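Local coordinates for probable adhesion protein (Pseudomonas aeruginosa PAO1, PDB 6RU4), which probably serves as the solute-binding protein of a metal transport system, binding manganese(II) or ferrous iron, at residues 13-18 against 111-116; 174-179 against 194-199; 178-183 against 246-251. All coordinates share one frame; numbering follows the deposited sequence.

Contact 1 (13-18 against 111-116). With MN (manganese (II) ion), chain E.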
ATOM      1  N   LEU A  13      -7.110  -2.310  -5.408  1.00 38.28           N
ATOM      2  CA  LEU A  13      -5.729  -2.763  -5.192  1.00 36.92           C
ATOM      3  C   LEU A  13      -5.705  -4.123  -4.507  1.00 42.62           C
ATOM      4  O   LEU A  13      -6.624  -4.419  -3.751  1.00 41.89           O
ATOM      5  CB  LEU A  13      -4.948  -1.715  -4.336  1.00 35.98           C
ATOM      6  CG  LEU A  13      -5.026  -0.224  -4.796  1.00 39.32           C
ATOM      7  CD1 LEU A  13      -4.902   0.718  -3.662  1.00 38.07           C
ATOM      8  CD2 LEU A  13      -4.042   0.101  -5.862  1.00 41.81           C
ATOM      9  N   HIS A  14      -4.637  -4.942  -4.744  1.00 42.80           N
ATOM     10  CA  HIS A  14      -4.438  -6.274  -4.122  1.00 42.85           C
ATOM     11  C   HIS A  14      -4.601  -6.269  -2.591  1.00 49.59           C
ATOM     12  O   HIS A  14      -5.303  -7.161  -2.120  1.00 53.37           O
ATOM     13  CB  HIS A  14      -3.084  -6.938  -4.497  1.00 43.30           C
ATOM     14  CG  HIS A  14      -2.890  -7.244  -5.951  1.00 45.89           C
ATOM     15  ND1 HIS A  14      -2.752  -6.233  -6.896  1.00 47.26           N
ATOM     16  CD2 HIS A  14      -2.777  -8.435  -6.574  1.00 46.67           C
ATOM     17  CE1 HIS A  14      -2.586  -6.849  -8.057  1.00 46.33           C
ATOM     18  NE2 HIS A  14      -2.612  -8.171  -7.913  1.00 46.88           N
ATOM     19  N   PRO A  15      -4.046  -5.326  -1.773  1.00 45.57           N
ATOM     20  CA  PRO A  15      -4.252  -5.418  -0.308  1.00 45.58           C
ATOM     21  C   PRO A  15      -5.716  -5.403   0.112  1.00 48.95           C
ATOM     22  O   PRO A  15      -6.069  -6.018   1.114  1.00 49.13           O
ATOM     23  CB  PRO A  15      -3.508  -4.188   0.236  1.00 46.90           C
ATOM     24  CG  PRO A  15      -2.501  -3.847  -0.805  1.00 50.83           C
ATOM     25  CD  PRO A  15      -3.190  -4.163  -2.101  1.00 46.76           C
ATOM     26  N   TYR A  16      -6.567  -4.725  -0.670  1.00 44.72           N
ATOM     27  CA  TYR A  16      -7.992  -4.602  -0.385  1.00 45.13           C
ATOM     28  C   TYR A  16      -8.750  -5.888  -0.687  1.00 49.59           C
ATOM     29  O   TYR A  16      -9.736  -6.175  -0.010  1.00 48.85           O
ATOM     30  CB  TYR A  16      -8.598  -3.366  -1.082  1.00 45.87           C
ATOM     31  CG  TYR A  16      -8.030  -2.078  -0.527  1.00 45.09           C
ATOM     32  CD1 TYR A  16      -8.585  -1.479   0.594  1.00 46.81           C
ATOM     33  CD2 TYR A  16      -6.861  -1.526  -1.050  1.00 44.58           C
ATOM     34  CE1 TYR A  16      -8.026  -0.328   1.151  1.00 46.72           C
ATOM     35  CE2 TYR A  16      -6.288  -0.384  -0.494  1.00 44.41           C
ATOM     36  CZ  TYR A  16      -6.876   0.213   0.602  1.00 43.90           C
ATOM     37  OH  TYR A  16      -6.329   1.360   1.105  1.00 37.31           O
ATOM     38  N   TYR A  17      -8.252  -6.691  -1.657  1.00 46.81           N
ATOM     39  CA  TYR A  17      -8.795  -8.009  -1.993  1.00 46.33           C
ATOM     40  C   TYR A  17      -8.601  -8.867  -0.754  1.00 50.32           C
ATOM     41  O   TYR A  17      -9.562  -9.457  -0.285  1.00 52.10           O
ATOM     42  CB  TYR A  17      -8.064  -8.646  -3.201  1.00 46.80           C
ATOM     43  CG  TYR A  17      -8.723  -9.932  -3.657  1.00 47.68           C
ATOM     44  CD1 TYR A  17      -9.786  -9.912  -4.557  1.00 50.33           C
ATOM     45  CD2 TYR A  17      -8.333 -11.160  -3.138  1.00 48.50           C
ATOM     46  CE1 TYR A  17     -10.444 -11.083  -4.926  1.00 52.79           C
ATOM     47  CE2 TYR A  17      -8.971 -12.340  -3.514  1.00 50.28           C
ATOM     48  CZ  TYR A  17     -10.030 -12.296  -4.404  1.00 59.48           C
ATOM     49  OH  TYR A  17     -10.662 -13.456  -4.781  1.00 65.00           O
ATOM     50  N   SER A  18      -7.380  -8.869  -0.182  1.00 46.07           N
ATOM     51  CA  SER A  18      -7.015  -9.589   1.041  1.00 45.63           C
ATOM     52  C   SER A  18      -7.886  -9.214   2.223  1.00 50.16           C
ATOM     53  O   SER A  18      -8.435 -10.119   2.840  1.00 54.25           O
ATOM     54  CB  SER A  18      -5.549  -9.362   1.391  1.00 47.54           C
ATOM     55  OG  SER A  18      -4.696 -10.055   0.504  1.00 58.66           O
ATOM     56  N   HIS A 111      -0.559   5.268   0.830  1.00 37.22           N
ATOM     57  CA  HIS A 111      -0.111   3.902   1.133  1.00 35.50           C
ATOM     58  C   HIS A 111      -0.350   3.451   2.539  1.00 42.28           C
ATOM     59  O   HIS A 111       0.514   2.798   3.137  1.00 42.94           O
ATOM     60  CB  HIS A 111       1.372   3.748   0.778  1.00 35.43           C
ATOM     61  CG  HIS A 111       1.668   4.147  -0.631  1.00 38.10           C
ATOM     62  ND1 HIS A 111       1.812   5.475  -0.988  1.00 39.88           N
ATOM     63  CD2 HIS A 111       1.792   3.379  -1.730  1.00 39.60           C
ATOM     64  CE1 HIS A 111       2.084   5.470  -2.269  1.00 39.90           C
ATOM     65  NE2 HIS A 111       2.107   4.220  -2.758  1.00 40.20           N
ATOM     66  N   THR A 112      -1.569   3.719   3.052  1.00 40.06           N
ATOM     67  CA  THR A 112      -1.997   3.350   4.400  1.00 39.59           C
ATOM     68  C   THR A 112      -1.997   1.849   4.524  1.00 45.18           C
ATOM     69  O   THR A 112      -1.625   1.305   5.563  1.00 46.82           O
ATOM     70  CB  THR A 112      -3.351   3.930   4.655  1.00 44.22           C
ATOM     71  OG1 THR A 112      -4.190   3.518   3.586  1.00 45.29           O
ATOM     72  CG2 THR A 112      -3.333   5.455   4.725  1.00 41.09           C
ATOM     73  N   PHE A 113      -2.352   1.186   3.421  1.00 41.17           N
ATOM     74  CA  PHE A 113      -2.365  -0.254   3.284  1.00 40.19           C
ATOM     75  C   PHE A 113      -0.973  -0.922   3.533  1.00 48.58           C
ATOM     76  O   PHE A 113      -0.944  -2.133   3.700  1.00 49.75           O
ATOM     77  CB  PHE A 113      -2.971  -0.659   1.937  1.00 39.03           C
ATOM     78  CG  PHE A 113      -2.362  -0.014   0.722  1.00 39.17           C
ATOM     79  CD1 PHE A 113      -1.221  -0.555   0.119  1.00 39.77           C
ATOM     80  CD2 PHE A 113      -3.006   1.051   0.081  1.00 39.83           C
ATOM     81  CE1 PHE A 113      -0.682   0.018  -1.047  1.00 38.66           C
ATOM     82  CE2 PHE A 113      -2.487   1.599  -1.107  1.00 39.97           C
ATOM     83  CZ  PHE A 113      -1.331   1.073  -1.664  1.00 37.25           C
ATOM     84  N   LEU A 114       0.147  -0.158   3.617  1.00 45.33           N
ATOM     85  CA  LEU A 114       1.465  -0.757   3.876  1.00 46.56           C
ATOM     86  C   LEU A 114       1.893  -0.624   5.345  1.00 53.70           C
ATOM     87  O   LEU A 114       3.059  -0.828   5.682  1.00 56.13           O
ATOM     88  CB  LEU A 114       2.553  -0.256   2.902  1.00 46.26           C
ATOM     89  CG  LEU A 114       2.429  -0.782   1.456  1.00 49.92           C
ATOM     90  CD1 LEU A 114       3.384  -0.104   0.552  1.00 48.56           C
ATOM     91  CD2 LEU A 114       2.656  -2.277   1.390  1.00 52.86           C
ATOM     92  N   SER A 115       0.911  -0.370   6.214  1.00 49.28           N
ATOM     93  CA  SER A 115       0.997  -0.241   7.660  1.00 49.43           C
ATOM     94  C   SER A 115       0.228  -1.411   8.255  1.00 56.79           C
ATOM     95  O   SER A 115      -0.784  -1.808   7.684  1.00 58.19           O
ATOM     96  CB  SER A 115       0.290   1.039   8.079  1.00 51.69           C
ATOM     97  OG  SER A 115       0.001   1.091   9.465  1.00 64.11           O
ATOM     98  N   ILE A 116       0.663  -1.958   9.397  1.00 53.04           N
ATOM     99  CA  ILE A 116      -0.102  -3.036  10.031  1.00 52.82           C
ATOM    100  C   ILE A 116      -1.282  -2.418  10.793  1.00 58.91           C
ATOM    101  O   ILE A 116      -2.405  -2.887  10.640  1.00 58.80           O
ATOM    102  CB  ILE A 116       0.774  -3.984  10.900  1.00 55.91           C
ATOM    103  CG1 ILE A 116       1.828  -4.780  10.038  1.00 54.63           C
ATOM    104  CG2 ILE A 116      -0.087  -4.909  11.787  1.00 57.59           C
ATOM    105  CD1 ILE A 116       1.328  -5.993   9.195  1.00 54.40           C
TER
HETATM  106 MN    MN E 401       2.290   3.642  -4.936  1.00 43.00          MN
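Pro15 and Phe113 mark the closest backbone approach, with CA atoms 6.6 Å apart; every close approach in this meeting of a helix start and a short 3-10 segment is between side-chain atoms. Helix 14-24 begins here, its first turn secured by the 3.1 Å bond from Tyr16 N to Leu13 O. On the other side Leu114 N bonds to His111 O and Ser115 N to Thr112 O, winding the chain tightly before helix 117-133.

Phe113 carries the contact. Its CG sits between the backbone N and the carbonyl carbon (chi1 53°), which turns the ring back over the chain, so that CA of His111 lies against one face, 4.0 Å above the plane and displaced to the rim. Three side chains of 13-18 meet this ring at different carbons: Pro15 CG lies 3.7 Å from Phe113 CD1 and Leu13 CD1 3.6 Å from Phe113 CE2, and both approach obliquely. From the edge, near the ring plane, Tyr16 OH comes within 3.5 Å of Phe113 CD2. The Tyr16 and Phe113 planes stand 75° apart and meet obliquely.

Topologically, segment 13-18 follows strand 7-11, where the first beta-strand of a four-stranded parallel sheet passes into helix 14-24, packed beside the metal-binding loop of a two-lobed solute-binding protein. Phe113 also lies against His66 and His250, both metal ligands. His111, two residues earlier, points away from 13-18, and its NE2 binds manganese at 2.3 Å, while ND1 is hydrogen-bonded to Asn109 OD1, a second-shell bond that probably helps to fix the ring's rotation. The buried hydroxyls are satisfied beyond the two segments: Tyr16 OH pairs with Asn62 ND2 and Thr112 OG1 with Asn88 OD1.

Contact 2 (174-179 against 194-199). With MN (manganese (II) ion), chain E.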
ATOM      1  N   ALA A 174      16.299   5.542   2.746  1.00 47.24           N
ATOM      2  CA  ALA A 174      15.712   6.180   1.586  1.00 47.22           C
ATOM      3  C   ALA A 174      14.918   5.117   0.849  1.00 51.84           C
ATOM      4  O   ALA A 174      15.141   3.929   1.070  1.00 49.97           O
ATOM      5  CB  ALA A 174      16.802   6.729   0.689  1.00 48.81           C
ATOM      6  N   THR A 175      13.959   5.527   0.002  1.00 50.15           N
ATOM      7  CA  THR A 175      13.159   4.577  -0.783  1.00 49.37           C
ATOM      8  C   THR A 175      13.059   5.127  -2.200  1.00 53.95           C
ATOM      9  O   THR A 175      13.206   6.340  -2.373  1.00 55.48           O
ATOM     10  CB  THR A 175      11.777   4.293  -0.138  1.00 47.71           C
ATOM     11  OG1 THR A 175      10.895   5.363  -0.431  1.00 47.28           O
ATOM     12  CG2 THR A 175      11.838   4.049   1.385  1.00 41.89           C
ATOM     13  N   ILE A 176      12.837   4.263  -3.216  1.00 48.44           N
ATOM     14  CA  ILE A 176      12.682   4.734  -4.606  1.00 46.60           C
ATOM     15  C   ILE A 176      11.283   5.365  -4.702  1.00 45.92           C
ATOM     16  O   ILE A 176      11.159   6.550  -4.994  1.00 44.32           O
ATOM     17  CB  ILE A 176      12.893   3.563  -5.634  1.00 49.28           C
ATOM     18  CG1 ILE A 176      14.371   3.063  -5.663  1.00 49.22           C
ATOM     19  CG2 ILE A 176      12.358   3.886  -7.054  1.00 48.85           C
ATOM     20  CD1 ILE A 176      15.449   4.056  -5.995  1.00 50.13           C
ATOM     21  N   HIS A 177      10.268   4.558  -4.361  1.00 41.05           N
ATOM     22  CA  HIS A 177       8.833   4.812  -4.361  1.00 41.17           C
ATOM     23  C   HIS A 177       8.419   5.200  -2.940  1.00 46.64           C
ATOM     24  O   HIS A 177       8.855   4.546  -1.999  1.00 46.25           O
ATOM     25  CB  HIS A 177       8.109   3.503  -4.788  1.00 41.68           C
ATOM     26  CG  HIS A 177       6.692   3.683  -5.222  1.00 44.56           C
ATOM     27  ND1 HIS A 177       6.367   3.937  -6.549  1.00 46.79           N
ATOM     28  CD2 HIS A 177       5.555   3.618  -4.499  1.00 45.13           C
ATOM     29  CE1 HIS A 177       5.057   4.065  -6.575  1.00 45.56           C
ATOM     30  NE2 HIS A 177       4.519   3.873  -5.365  1.00 44.89           N
ATOM     31  N   GLY A 178       7.597   6.249  -2.797  1.00 44.37           N
ATOM     32  CA  GLY A 178       7.133   6.760  -1.506  1.00 43.75           C
ATOM     33  C   GLY A 178       5.998   5.997  -0.871  1.00 48.10           C
ATOM     34  O   GLY A 178       5.047   6.596  -0.372  1.00 48.70           O
ATOM     35  N   ALA A 179       6.116   4.679  -0.839  1.00 44.71           N
ATOM     36  CA  ALA A 179       5.124   3.764  -0.287  1.00 44.38           C
ATOM     37  C   ALA A 179       5.357   3.298   1.177  1.00 48.33           C
ATOM     38  O   ALA A 179       4.433   2.747   1.802  1.00 49.00           O
ATOM     39  CB  ALA A 179       5.061   2.533  -1.184  1.00 44.91           C
ATOM     40  N   VAL A 194      12.923  10.286  -0.633  1.00 43.58           N
ATOM     41  CA  VAL A 194      12.178   9.500  -1.616  1.00 42.19           C
ATOM     42  C   VAL A 194      12.751   9.949  -2.985  1.00 45.85           C
ATOM     43  O   VAL A 194      12.806  11.145  -3.273  1.00 46.60           O
ATOM     44  CB  VAL A 194      10.636   9.685  -1.488  1.00 44.80           C
ATOM     45  CG1 VAL A 194       9.889   8.940  -2.595  1.00 44.12           C
ATOM     46  CG2 VAL A 194      10.148   9.230  -0.118  1.00 43.41           C
ATOM     47  N   VAL A 195      13.232   9.000  -3.783  1.00 42.86           N
ATOM     48  CA  VAL A 195      13.869   9.270  -5.084  1.00 44.18           C
ATOM     49  C   VAL A 195      12.879   9.802  -6.135  1.00 48.79           C
ATOM     50  O   VAL A 195      13.210  10.741  -6.860  1.00 49.51           O
ATOM     51  CB  VAL A 195      14.659   8.041  -5.587  1.00 48.34           C
ATOM     52  CG1 VAL A 195      15.303   8.314  -6.943  1.00 49.58           C
ATOM     53  CG2 VAL A 195      15.719   7.631  -4.563  1.00 47.55           C
ATOM     54  N   GLU A 196      11.678   9.199  -6.217  1.00 44.56           N
ATOM     55  CA  GLU A 196      10.620   9.623  -7.125  1.00 44.42           C
ATOM     56  C   GLU A 196      10.137  11.024  -6.717  1.00 47.84           C
ATOM     57  O   GLU A 196       9.775  11.206  -5.555  1.00 46.92           O
ATOM     58  CB  GLU A 196       9.463   8.620  -7.098  1.00 45.23           C
ATOM     59  CG  GLU A 196       9.712   7.379  -7.944  1.00 55.30           C
ATOM     60  CD  GLU A 196       8.533   6.441  -8.102  1.00 66.33           C
ATOM     61  OE1 GLU A 196       7.480   6.684  -7.462  1.00 47.26           O
ATOM     62  OE2 GLU A 196       8.673   5.449  -8.858  1.00 61.27           O
ATOM     63  N   PRO A 197      10.185  12.037  -7.620  1.00 46.29           N
ATOM     64  CA  PRO A 197       9.782  13.401  -7.224  1.00 47.13           C
ATOM     65  C   PRO A 197       8.322  13.549  -6.807  1.00 53.39           C
ATOM     66  O   PRO A 197       8.004  14.404  -5.973  1.00 54.84           O
ATOM     67  CB  PRO A 197      10.113  14.240  -8.461  1.00 50.25           C
ATOM     68  CG  PRO A 197      10.096  13.274  -9.591  1.00 54.69           C
ATOM     69  CD  PRO A 197      10.638  12.011  -9.026  1.00 48.95           C
ATOM     70  N   ALA A 198       7.453  12.692  -7.363  1.00 49.13           N
ATOM     71  CA  ALA A 198       6.018  12.619  -7.112  1.00 48.41           C
ATOM     72  C   ALA A 198       5.589  11.155  -7.283  1.00 49.51           C
ATOM     73  O   ALA A 198       6.270  10.396  -7.992  1.00 48.15           O
ATOM     74  CB  ALA A 198       5.272  13.505  -8.107  1.00 50.69           C
ATOM     75  N   HIS A 199       4.463  10.768  -6.653  1.00 43.67           N
ATOM     76  CA  HIS A 199       3.949   9.408  -6.685  1.00 43.24           C
ATOM     77  C   HIS A 199       3.876   8.798  -8.086  1.00 52.91           C
ATOM     78  O   HIS A 199       3.101   9.262  -8.932  1.00 55.18           O
ATOM     79  CB  HIS A 199       2.593   9.313  -5.978  1.00 43.22           C
ATOM     80  CG  HIS A 199       2.110   7.904  -5.789  1.00 45.38           C
ATOM     81  ND1 HIS A 199       0.766   7.586  -5.878  1.00 46.65           N
ATOM     82  CD2 HIS A 199       2.815   6.779  -5.501  1.00 45.53           C
ATOM     83  CE1 HIS A 199       0.700   6.286  -5.648  1.00 45.30           C
ATOM     84  NE2 HIS A 199       1.913   5.755  -5.445  1.00 45.01           N
TER
HETATM   85 MN    MN E 401       2.290   3.642  -4.936  1.00 43.00          MN
HETATM   86  O   HOH W   1       6.618   7.572  -5.058  1.00 31.15           O
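Thr175 and Val194 form a parallel bridge with CA atoms 5.1 Å apart, and past it Val195 N bonds to Thr175 O (3.0 Å, 163°) and Glu196 N to Ile176 O, carrying the pairing beyond both strand ends. Alongside, Ile176 CD1 and Val195 CG2 lie side by side at 3.9 Å. A chi1 of 176° sets Val194 CG1 trans to its backbone nitrogen and packs it against Gly178 N, 3.5 Å away. Strands 173-175 and 191-194 are sheet neighbours joined through helix 181-184 in a beta-alpha-beta crossover, and the metal ligands follow their C-terminal ends. Gly178 centres an inverse gamma turn; just before it, Thr175 OG1 donates to His177 O at 2.7 Å, from above the carbonyl plane. One water ties the loops together, accepting from Gly178 N and donating to Glu196 OE1, and it lies over the centre of one face of the His177 ring. Glu196 OE1 also comes 3.1 Å from His177 ND1, but at an angle too poor for a hydrogen bond. The His177 and His199 rings, at 70° to each other, both bind manganese through NE2, at 2.3 and 2.2 Å respectively.

Contact 3 (178-183 against 246-251); sequences GAYDYL and YSLSHI. With MN (manganese (II) ion), chain E.
The ring of Tyr180 is sandwiched between two aliphatic groups: CB of Ala179, its own chain neighbour, sits over the centre of one face, and Leu248 covers the opposite face, while Ser249 O lies in plane at the edge. The Leu248 contact is a CH-pi interaction by its geometry, since CD1 stands 3.8 Å from the ring centroid and only 16° off the normal. This packing joins the start of helix 181-184 to the C-terminal end of strand 244-248, an outermost strand of the second four-stranded parallel sheet in this two-lobed metal-binding protein.

The Leu248 and Tyr180 side chains run antiparallel, so that Leu248 CB lies near the phenol end, 3.6 Å from Tyr180 CZ, and the methyl CD1 nearer the ring root. Farther along the helix, Leu183 CD1 extends the apolar patch to Leu248 CD1 at 4.3 Å. Tyr180 occupies the N-cap position; its CG is anti to the carbonyl carbon (chi1 -51°), which lays the ring against Leu248, with its hydroxyl end at the backbone of 248-250. The hydrogen-bond partner of that hydroxyl is Glu226 OE2, on the adjoining strand 222-226.

Ala179 works on two sides, since its CB, besides covering the tyrosine, lies 3.8 Å from CD2 of His250, obliquely to that ring. The imidazole of His250 extends from the backbone with CG trans to N (chi1 -171°), and NE2 binds manganese at 2.2 Å, completing with five other histidines the six-ligand site. The backbone carrying this histidine is shaped by Ser249, whose OG is hydrogen-bonded to Glu264 and also closes an ST turn around His250, accepting from Ile251 N at 3.2 Å with an N-H...O angle of 146°.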
ATOM      1  N   GLY A 178       7.597   6.249  -2.797  1.00 44.37           N
ATOM      2  CA  GLY A 178       7.133   6.760  -1.506  1.00 43.75           C
ATOM      3  C   GLY A 178       5.998   5.997  -0.871  1.00 48.10           C
ATOM      4  O   GLY A 178       5.047   6.596  -0.372  1.00 48.70           O
ATOM      5  N   ALA A 179       6.116   4.679  -0.839  1.00 44.71           N
ATOM      6  CA  ALA A 179       5.124   3.764  -0.287  1.00 44.38           C
ATOM      7  C   ALA A 179       5.357   3.298   1.177  1.00 48.33           C
ATOM      8  O   ALA A 179       4.433   2.747   1.802  1.00 49.00           O
ATOM      9  CB  ALA A 179       5.061   2.533  -1.184  1.00 44.91           C
ATOM     10  N   TYR A 180       6.575   3.467   1.709  1.00 43.32           N
ATOM     11  CA  TYR A 180       6.923   2.799   2.957  1.00 43.78           C
ATOM     12  C   TYR A 180       7.035   3.659   4.225  1.00 46.48           C
ATOM     13  O   TYR A 180       7.444   3.151   5.272  1.00 43.40           O
ATOM     14  CB  TYR A 180       8.206   2.000   2.710  1.00 45.12           C
ATOM     15  CG  TYR A 180       8.064   1.140   1.476  1.00 46.58           C
ATOM     16  CD1 TYR A 180       7.210   0.045   1.464  1.00 48.44           C
ATOM     17  CD2 TYR A 180       8.696   1.486   0.283  1.00 48.33           C
ATOM     18  CE1 TYR A 180       7.033  -0.723   0.314  1.00 50.00           C
ATOM     19  CE2 TYR A 180       8.530   0.720  -0.875  1.00 49.74           C
ATOM     20  CZ  TYR A 180       7.698  -0.386  -0.852  1.00 58.37           C
ATOM     21  OH  TYR A 180       7.540  -1.166  -1.970  1.00 62.54           O
ATOM     22  N   ASP A 181       6.531   4.896   4.158  1.00 45.27           N
ATOM     23  CA  ASP A 181       6.507   5.846   5.262  1.00 45.74           C
ATOM     24  C   ASP A 181       5.685   5.315   6.445  1.00 51.32           C
ATOM     25  O   ASP A 181       6.116   5.478   7.594  1.00 54.29           O
ATOM     26  CB  ASP A 181       6.025   7.231   4.774  1.00 47.95           C
ATOM     27  CG  ASP A 181       6.986   7.904   3.787  1.00 62.84           C
ATOM     28  OD1 ASP A 181       6.927   7.583   2.571  1.00 65.37           O
ATOM     29  OD2 ASP A 181       7.796   8.750   4.227  1.00 66.40           O
ATOM     30  N   TYR A 182       4.555   4.626   6.169  1.00 45.30           N
ATOM     31  CA  TYR A 182       3.692   4.011   7.184  1.00 44.95           C
ATOM     32  C   TYR A 182       4.321   2.729   7.790  1.00 49.11           C
ATOM     33  O   TYR A 182       4.231   2.509   8.995  1.00 47.50           O
ATOM     34  CB  TYR A 182       2.314   3.683   6.593  1.00 44.62           C
ATOM     35  CG  TYR A 182       1.486   4.886   6.193  1.00 44.70           C
ATOM     36  CD1 TYR A 182       0.641   5.517   7.109  1.00 46.34           C
ATOM     37  CD2 TYR A 182       1.481   5.347   4.878  1.00 44.34           C
ATOM     38  CE1 TYR A 182      -0.168   6.594   6.726  1.00 44.80           C
ATOM     39  CE2 TYR A 182       0.678   6.417   4.488  1.00 44.35           C
ATOM     40  CZ  TYR A 182      -0.141   7.039   5.414  1.00 49.90           C
ATOM     41  OH  TYR A 182      -0.916   8.091   5.009  1.00 55.22           O
ATOM     42  N   LEU A 183       4.929   1.886   6.936  1.00 47.98           N
ATOM     43  CA  LEU A 183       5.628   0.648   7.282  1.00 49.62           C
ATOM     44  C   LEU A 183       6.791   0.963   8.222  1.00 56.42           C
ATOM     45  O   LEU A 183       6.945   0.291   9.246  1.00 60.01           O
ATOM     46  CB  LEU A 183       6.186   0.002   5.999  1.00 50.03           C
ATOM     47  CG  LEU A 183       6.466  -1.524   5.968  1.00 56.92           C
ATOM     48  CD1 LEU A 183       6.728  -1.962   4.554  1.00 57.50           C
ATOM     49  CD2 LEU A 183       7.730  -1.915   6.763  1.00 60.86           C
ATOM     50  N   TYR A 246      18.096  -2.851  -0.687  1.00 48.56           N
ATOM     51  CA  TYR A 246      17.125  -3.815  -0.188  1.00 47.46           C
ATOM     52  C   TYR A 246      15.870  -3.556  -0.999  1.00 53.24           C
ATOM     53  O   TYR A 246      15.706  -2.449  -1.518  1.00 53.45           O
ATOM     54  CB  TYR A 246      16.867  -3.617   1.330  1.00 46.55           C
ATOM     55  CG  TYR A 246      18.074  -3.892   2.203  1.00 46.71           C
ATOM     56  CD1 TYR A 246      19.027  -2.911   2.434  1.00 48.34           C
ATOM     57  CD2 TYR A 246      18.276  -5.141   2.780  1.00 47.82           C
ATOM     58  CE1 TYR A 246      20.174  -3.175   3.182  1.00 48.78           C
ATOM     59  CE2 TYR A 246      19.414  -5.414   3.543  1.00 49.04           C
ATOM     60  CZ  TYR A 246      20.361  -4.425   3.743  1.00 51.10           C
ATOM     61  OH  TYR A 246      21.474  -4.645   4.516  1.00 45.39           O
ATOM     62  N   SER A 247      15.004  -4.563  -1.154  1.00 50.16           N
ATOM     63  CA  SER A 247      13.792  -4.388  -1.945  1.00 48.15           C
ATOM     64  C   SER A 247      12.552  -4.711  -1.158  1.00 51.61           C
ATOM     65  O   SER A 247      12.540  -5.669  -0.378  1.00 55.08           O
ATOM     66  CB  SER A 247      13.852  -5.242  -3.213  1.00 51.48           C
ATOM     67  OG  SER A 247      14.716  -4.685  -4.186  1.00 60.52           O
ATOM     68  N   LEU A 248      11.485  -3.939  -1.394  1.00 44.49           N
ATOM     69  CA  LEU A 248      10.205  -4.169  -0.739  1.00 42.51           C
ATOM     70  C   LEU A 248       9.089  -4.342  -1.759  1.00 44.88           C
ATOM     71  O   LEU A 248       9.220  -3.949  -2.912  1.00 41.15           O
ATOM     72  CB  LEU A 248       9.860  -3.072   0.300  1.00 41.07           C
ATOM     73  CG  LEU A 248      10.811  -2.864   1.478  1.00 44.92           C
ATOM     74  CD1 LEU A 248      10.377  -1.676   2.290  1.00 43.90           C
ATOM     75  CD2 LEU A 248      10.925  -4.110   2.362  1.00 43.44           C
ATOM     76  N   SER A 249       7.999  -4.954  -1.305  1.00 44.84           N
ATOM     77  CA  SER A 249       6.787  -5.225  -2.058  1.00 44.55           C
ATOM     78  C   SER A 249       5.724  -4.178  -1.758  1.00 47.89           C
ATOM     79  O   SER A 249       5.438  -3.892  -0.590  1.00 47.51           O
ATOM     80  CB  SER A 249       6.261  -6.599  -1.679  1.00 48.32           C
ATOM     81  OG  SER A 249       5.095  -6.875  -2.424  1.00 59.63           O
ATOM     82  N   HIS A 250       5.123  -3.626  -2.827  1.00 44.12           N
ATOM     83  CA  HIS A 250       4.040  -2.644  -2.787  1.00 43.08           C
ATOM     84  C   HIS A 250       2.697  -3.409  -2.740  1.00 51.30           C
ATOM     85  O   HIS A 250       1.647  -2.800  -2.494  1.00 51.94           O
ATOM     86  CB  HIS A 250       4.146  -1.742  -4.034  1.00 43.02           C
ATOM     87  CG  HIS A 250       3.249  -0.532  -4.102  1.00 44.70           C
ATOM     88  ND1 HIS A 250       1.876  -0.650  -4.189  1.00 45.30           N
ATOM     89  CD2 HIS A 250       3.577   0.769  -4.257  1.00 45.91           C
ATOM     90  CE1 HIS A 250       1.409   0.570  -4.350  1.00 44.07           C
ATOM     91  NE2 HIS A 250       2.387   1.462  -4.390  1.00 44.95           N
ATOM     92  N   ILE A 251       2.746  -4.763  -2.903  1.00 50.16           N
ATOM     93  CA  ILE A 251       1.598  -5.699  -2.905  1.00 50.34           C
ATOM     94  C   ILE A 251       0.655  -5.279  -4.072  1.00 53.39           C
ATOM     95  O   ILE A 251      -0.488  -4.933  -3.846  1.00 53.35           O
ATOM     96  CB  ILE A 251       0.921  -5.853  -1.470  1.00 53.34           C
ATOM     97  CG1 ILE A 251       1.992  -6.086  -0.354  1.00 53.33           C
ATOM     98  CG2 ILE A 251      -0.135  -6.991  -1.439  1.00 55.71           C
ATOM     99  CD1 ILE A 251       1.557  -5.831   1.102  1.00 60.18           C
TER
HETATM  100 MN    MN E 401       2.290   3.642  -4.936  1.00 43.00          MN

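From the N terminus, contact 1 closes first: 92 residues lie between its segments, including the rest of the first parallel sheet and the ligands His41 and His66, and it is complete before the others open. Contact 2 then closes a short loop of 14 residues holding helix 181-184 and most of strand 191-194. Contact 3 starts within contact 2's first segment, sharing Gly178 and Ala179, and ends beyond its second, so the two loops cross rather than nest. Both belong to the second sheet, at strands 173-175, 191-194 and 244-248. Contact 1 meets them at the manganese, where His111 NE2 lies 3.1 Å from His199 NE2, and through Leu114, which packs against Ala179 and Leu183.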